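Local atomic coordinates of putative mannose-1-phosphate guanylyl transferase (PDB entry 2CU2), a protein that probably transfers a guanylyl group from GTP to mannose 1-phosphate to make GDP-mannose. Residues W17-E22 with A309-E314. Residues are numbered along the deposited sequence; the frame is centred on the assembly and turned at random.
Sequences WPLSRE and AKVGDE
Pro18 and Leu19, on an irregular loop that kinks through the cis peptide before Pro18, press against a beta hairpin whose type II' turn runs from Val311 to Glu314, with the CA atoms of Leu19 and Val311 5.8 Å apart. No direct hydrogen bond joins the two. The proline ring does most of the touching: its CB meets CB of Glu314 at 3.6 Å, CG lies against CG2 of Val311, and CD reaches CB of Ala309. That same CB of Pro18 sits over the centre of the Trp17 ring, 3.6 Å above its plane, a CH-pi arrangement between neighbours in sequence. Val311 holds CG1 anti to its backbone N, which puts CG2 beside that N, and CG2 packs on CA and CD1 of Leu19, 3.7 Å from the latter. The Glu314 side chain, extended beyond CG, crosses the indole at about a right angle, carboxylate and ring planes 67° apart; its OE2 lies 3.5 Å from CZ2 of Trp17, and OE1 comes near NE1. Water completes the link: one molecule, in the ring plane at the indole edge, accepts from Trp17 NE1 at 2.7 Å and can donate to Glu314 OE2; a second can bridge Glu314 OE1 (2.7 Å) and the Ser20 carbonyl. With an alanine in place of Trp17, a gap would probably open beside Pro18 CB and the Glu314 carboxylate, and the first water would be likely to lose its fixed place. The contact joins the nucleotidyltransferase region, in the loop between strand 3-8 and helix 37-45, to the C-terminal beta-helix-like region. Trp17 packs on helix 327-334, Leu19 and Val311 share Tyr292 of strand 290-293, and Glu314 pairs in a parallel ladder with a strand of the second subunit, carrying the sheet across the dimer interface.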
ATOM      1  N   TRP A  17       7.980   7.812  -7.425  1.00 31.50           N
ATOM      2  CA  TRP A  17       8.336   6.578  -6.724  1.00 30.61           C
ATOM      3  C   TRP A  17       6.993   6.095  -6.153  1.00 30.02           C
ATOM      4  O   TRP A  17       6.150   6.917  -5.780  1.00 28.57           O
ATOM      5  CB  TRP A  17       9.311   6.897  -5.583  1.00 31.06           C
ATOM      6  CG  TRP A  17       9.730   5.698  -4.775  1.00 32.85           C
ATOM      7  CD1 TRP A  17      10.835   4.913  -4.977  1.00 31.51           C
ATOM      8  CD2 TRP A  17       9.020   5.115  -3.675  1.00 31.46           C
ATOM      9  NE1 TRP A  17      10.854   3.877  -4.066  1.00 31.02           N
ATOM     10  CE2 TRP A  17       9.753   3.976  -3.258  1.00 32.13           C
ATOM     11  CE3 TRP A  17       7.835   5.441  -3.003  1.00 30.22           C
ATOM     12  CZ2 TRP A  17       9.335   3.161  -2.195  1.00 31.55           C
ATOM     13  CZ3 TRP A  17       7.419   4.632  -1.952  1.00 31.00           C
ATOM     14  CH2 TRP A  17       8.169   3.504  -1.557  1.00 31.36           C
ATOM     15  N   PRO A  18       6.779   4.771  -6.046  1.00 31.01           N
ATOM     16  CA  PRO A  18       7.621   3.620  -6.379  1.00 32.12           C
ATOM     17  C   PRO A  18       7.578   3.158  -7.832  1.00 33.19           C
ATOM     18  O   PRO A  18       8.242   2.180  -8.184  1.00 35.02           O
ATOM     19  CB  PRO A  18       7.079   2.544  -5.458  1.00 30.47           C
ATOM     20  CG  PRO A  18       5.610   2.788  -5.580  1.00 31.02           C
ATOM     21  CD  PRO A  18       5.512   4.308  -5.447  1.00 28.01           C
ATOM     22  N   LEU A  19       6.794   3.831  -8.668  1.00 32.76           N
ATOM     23  CA  LEU A  19       6.693   3.425 -10.064  1.00 34.25           C
ATOM     24  C   LEU A  19       8.009   3.602 -10.804  1.00 36.51           C
ATOM     25  O   LEU A  19       8.403   2.741 -11.589  1.00 35.97           O
ATOM     26  CB  LEU A  19       5.585   4.197 -10.781  1.00 33.39           C
ATOM     27  CG  LEU A  19       5.344   3.777 -12.235  1.00 33.53           C
ATOM     28  CD1 LEU A  19       4.879   2.332 -12.282  1.00 32.03           C
ATOM     29  CD2 LEU A  19       4.308   4.692 -12.868  1.00 32.24           C
ATOM     30  N   SER A  20       8.695   4.714 -10.558  1.00 38.19           N
ATOM     31  CA  SER A  20       9.982   4.932 -11.197  1.00 41.47           C
ATOM     32  C   SER A  20      11.090   4.085 -10.570  1.00 44.53           C
ATOM     33  O   SER A  20      11.055   3.693  -9.409  1.00 44.54           O
ATOM     34  CB  SER A  20      10.324   6.420 -11.121  1.00 40.20           C
ATOM     35  OG  SER A  20      10.270   6.856  -9.760  1.00 40.72           O
ATOM     36  N   ARG A  21      12.086   3.779 -11.425  1.00 48.06           N
ATOM     37  CA  ARG A  21      13.172   2.877 -11.040  1.00 50.53           C
ATOM     38  C   ARG A  21      14.531   3.477 -11.430  1.00 51.99           C
ATOM     39  O   ARG A  21      14.618   4.416 -12.209  1.00 50.62           O
ATOM     40  CB  ARG A  21      12.981   1.580 -11.827  1.00 52.41           C
ATOM     41  CG  ARG A  21      11.963   0.629 -11.203  1.00 55.26           C
ATOM     42  CD  ARG A  21      12.431  -0.823 -11.311  1.00 57.94           C
ATOM     43  NE  ARG A  21      11.597  -1.577 -12.250  1.00 60.29           N
ATOM     44  CZ  ARG A  21      12.225  -2.261 -13.223  1.00 61.63           C
ATOM     45  NH1 ARG A  21      13.542  -2.218 -13.321  1.00 62.55           N
ATOM     46  NH2 ARG A  21      11.517  -3.054 -14.033  1.00 63.10           N
ATOM     47  N   GLU A  22      15.615   2.911 -10.853  1.00 53.48           N
ATOM     48  CA  GLU A  22      16.952   3.327 -11.279  1.00 54.68           C
ATOM     49  C   GLU A  22      17.154   3.075 -12.774  1.00 53.98           C
ATOM     50  O   GLU A  22      17.628   3.918 -13.524  1.00 52.73           O
ATOM     51  CB  GLU A  22      18.007   2.547 -10.480  1.00 57.80           C
ATOM     52  CG  GLU A  22      19.176   3.433 -10.026  1.00 62.16           C
ATOM     53  CD  GLU A  22      20.225   3.489 -11.113  1.00 64.49           C
ATOM     54  OE1 GLU A  22      19.952   4.068 -12.154  1.00 65.63           O
ATOM     55  OE2 GLU A  22      21.340   3.027 -10.876  1.00 67.23           O
ATOM     56  N   ALA A 309       0.060   4.430  -3.977  1.00 28.45           N
ATOM     57  CA  ALA A 309       0.692   3.853  -5.158  1.00 29.64           C
ATOM     58  C   ALA A 309       1.470   2.594  -4.827  1.00 31.87           C
ATOM     59  O   ALA A 309       2.406   2.621  -4.025  1.00 33.80           O
ATOM     60  CB  ALA A 309       1.619   4.882  -5.815  1.00 27.60           C
ATOM     61  N   LYS A 310       1.082   1.494  -5.466  1.00 31.20           N
ATOM     62  CA  LYS A 310       1.712   0.204  -5.222  1.00 31.06           C
ATOM     63  C   LYS A 310       2.347  -0.357  -6.495  1.00 31.73           C
ATOM     64  O   LYS A 310       1.695  -0.549  -7.513  1.00 32.24           O
ATOM     65  CB  LYS A 310       0.643  -0.759  -4.704  1.00 33.07           C
ATOM     66  CG  LYS A 310       1.177  -2.182  -4.531  1.00 33.74           C
ATOM     67  CD  LYS A 310       0.299  -3.221  -5.230  1.00 37.15           C
ATOM     68  CE  LYS A 310       0.901  -4.629  -5.180  1.00 36.41           C
ATOM     69  NZ  LYS A 310       2.032  -4.714  -6.102  1.00 36.39           N
ATOM     70  N   VAL A 311       3.643  -0.627  -6.429  1.00 31.65           N
ATOM     71  CA  VAL A 311       4.365  -1.225  -7.547  1.00 31.82           C
ATOM     72  C   VAL A 311       5.281  -2.278  -6.937  1.00 32.36           C
ATOM     73  O   VAL A 311       6.161  -1.961  -6.134  1.00 33.94           O
ATOM     74  CB  VAL A 311       5.206  -0.189  -8.322  1.00 31.81           C
ATOM     75  CG1 VAL A 311       5.946  -0.889  -9.479  1.00 31.07           C
ATOM     76  CG2 VAL A 311       4.307   0.922  -8.861  1.00 28.36           C
ATOM     77  N   GLY A 312       5.065  -3.537  -7.304  1.00 35.59           N
ATOM     78  CA  GLY A 312       5.878  -4.601  -6.741  1.00 34.77           C
ATOM     79  C   GLY A 312       5.663  -4.660  -5.239  1.00 35.76           C
ATOM     80  O   GLY A 312       4.522  -4.656  -4.764  1.00 35.02           O
ATOM     81  N   ASP A 313       6.753  -4.702  -4.482  1.00 36.10           N
ATOM     82  CA  ASP A 313       6.659  -4.760  -3.031  1.00 35.65           C
ATOM     83  C   ASP A 313       6.905  -3.408  -2.375  1.00 36.26           C
ATOM     84  O   ASP A 313       7.390  -3.328  -1.242  1.00 37.14           O
ATOM     85  CB  ASP A 313       7.640  -5.797  -2.483  1.00 37.84           C
ATOM     86  CG  ASP A 313       7.295  -7.207  -2.928  1.00 37.40           C
ATOM     87  OD1 ASP A 313       6.166  -7.665  -2.645  1.00 38.95           O
ATOM     88  OD2 ASP A 313       8.148  -7.854  -3.563  1.00 40.10           O
ATOM     89  N   GLU A 314       6.571  -2.339  -3.090  1.00 34.74           N
ATOM     90  CA  GLU A 314       6.743  -1.000  -2.550  1.00 35.35           C
ATOM     91  C   GLU A 314       5.417  -0.259  -2.604  1.00 34.40           C
ATOM     92  O   GLU A 314       4.714  -0.296  -3.615  1.00 34.92           O
ATOM     93  CB  GLU A 314       7.813  -0.239  -3.329  1.00 34.36           C
ATOM     94  CG  GLU A 314       9.176  -0.905  -3.269  1.00 37.41           C
ATOM     95  CD  GLU A 314      10.310   0.014  -3.685  1.00 39.80           C
ATOM     96  OE1 GLU A 314      10.299   0.499  -4.831  1.00 39.94           O
ATOM     97  OE2 GLU A 314      11.217   0.252  -2.863  1.00 41.09           O
TER
HETATM   98  O   HOH W   1      12.995   2.220  -4.441  1.00 50.36           O
HETATM   99  O   HOH W   2      11.100   1.915  -6.925  1.00 39.56           O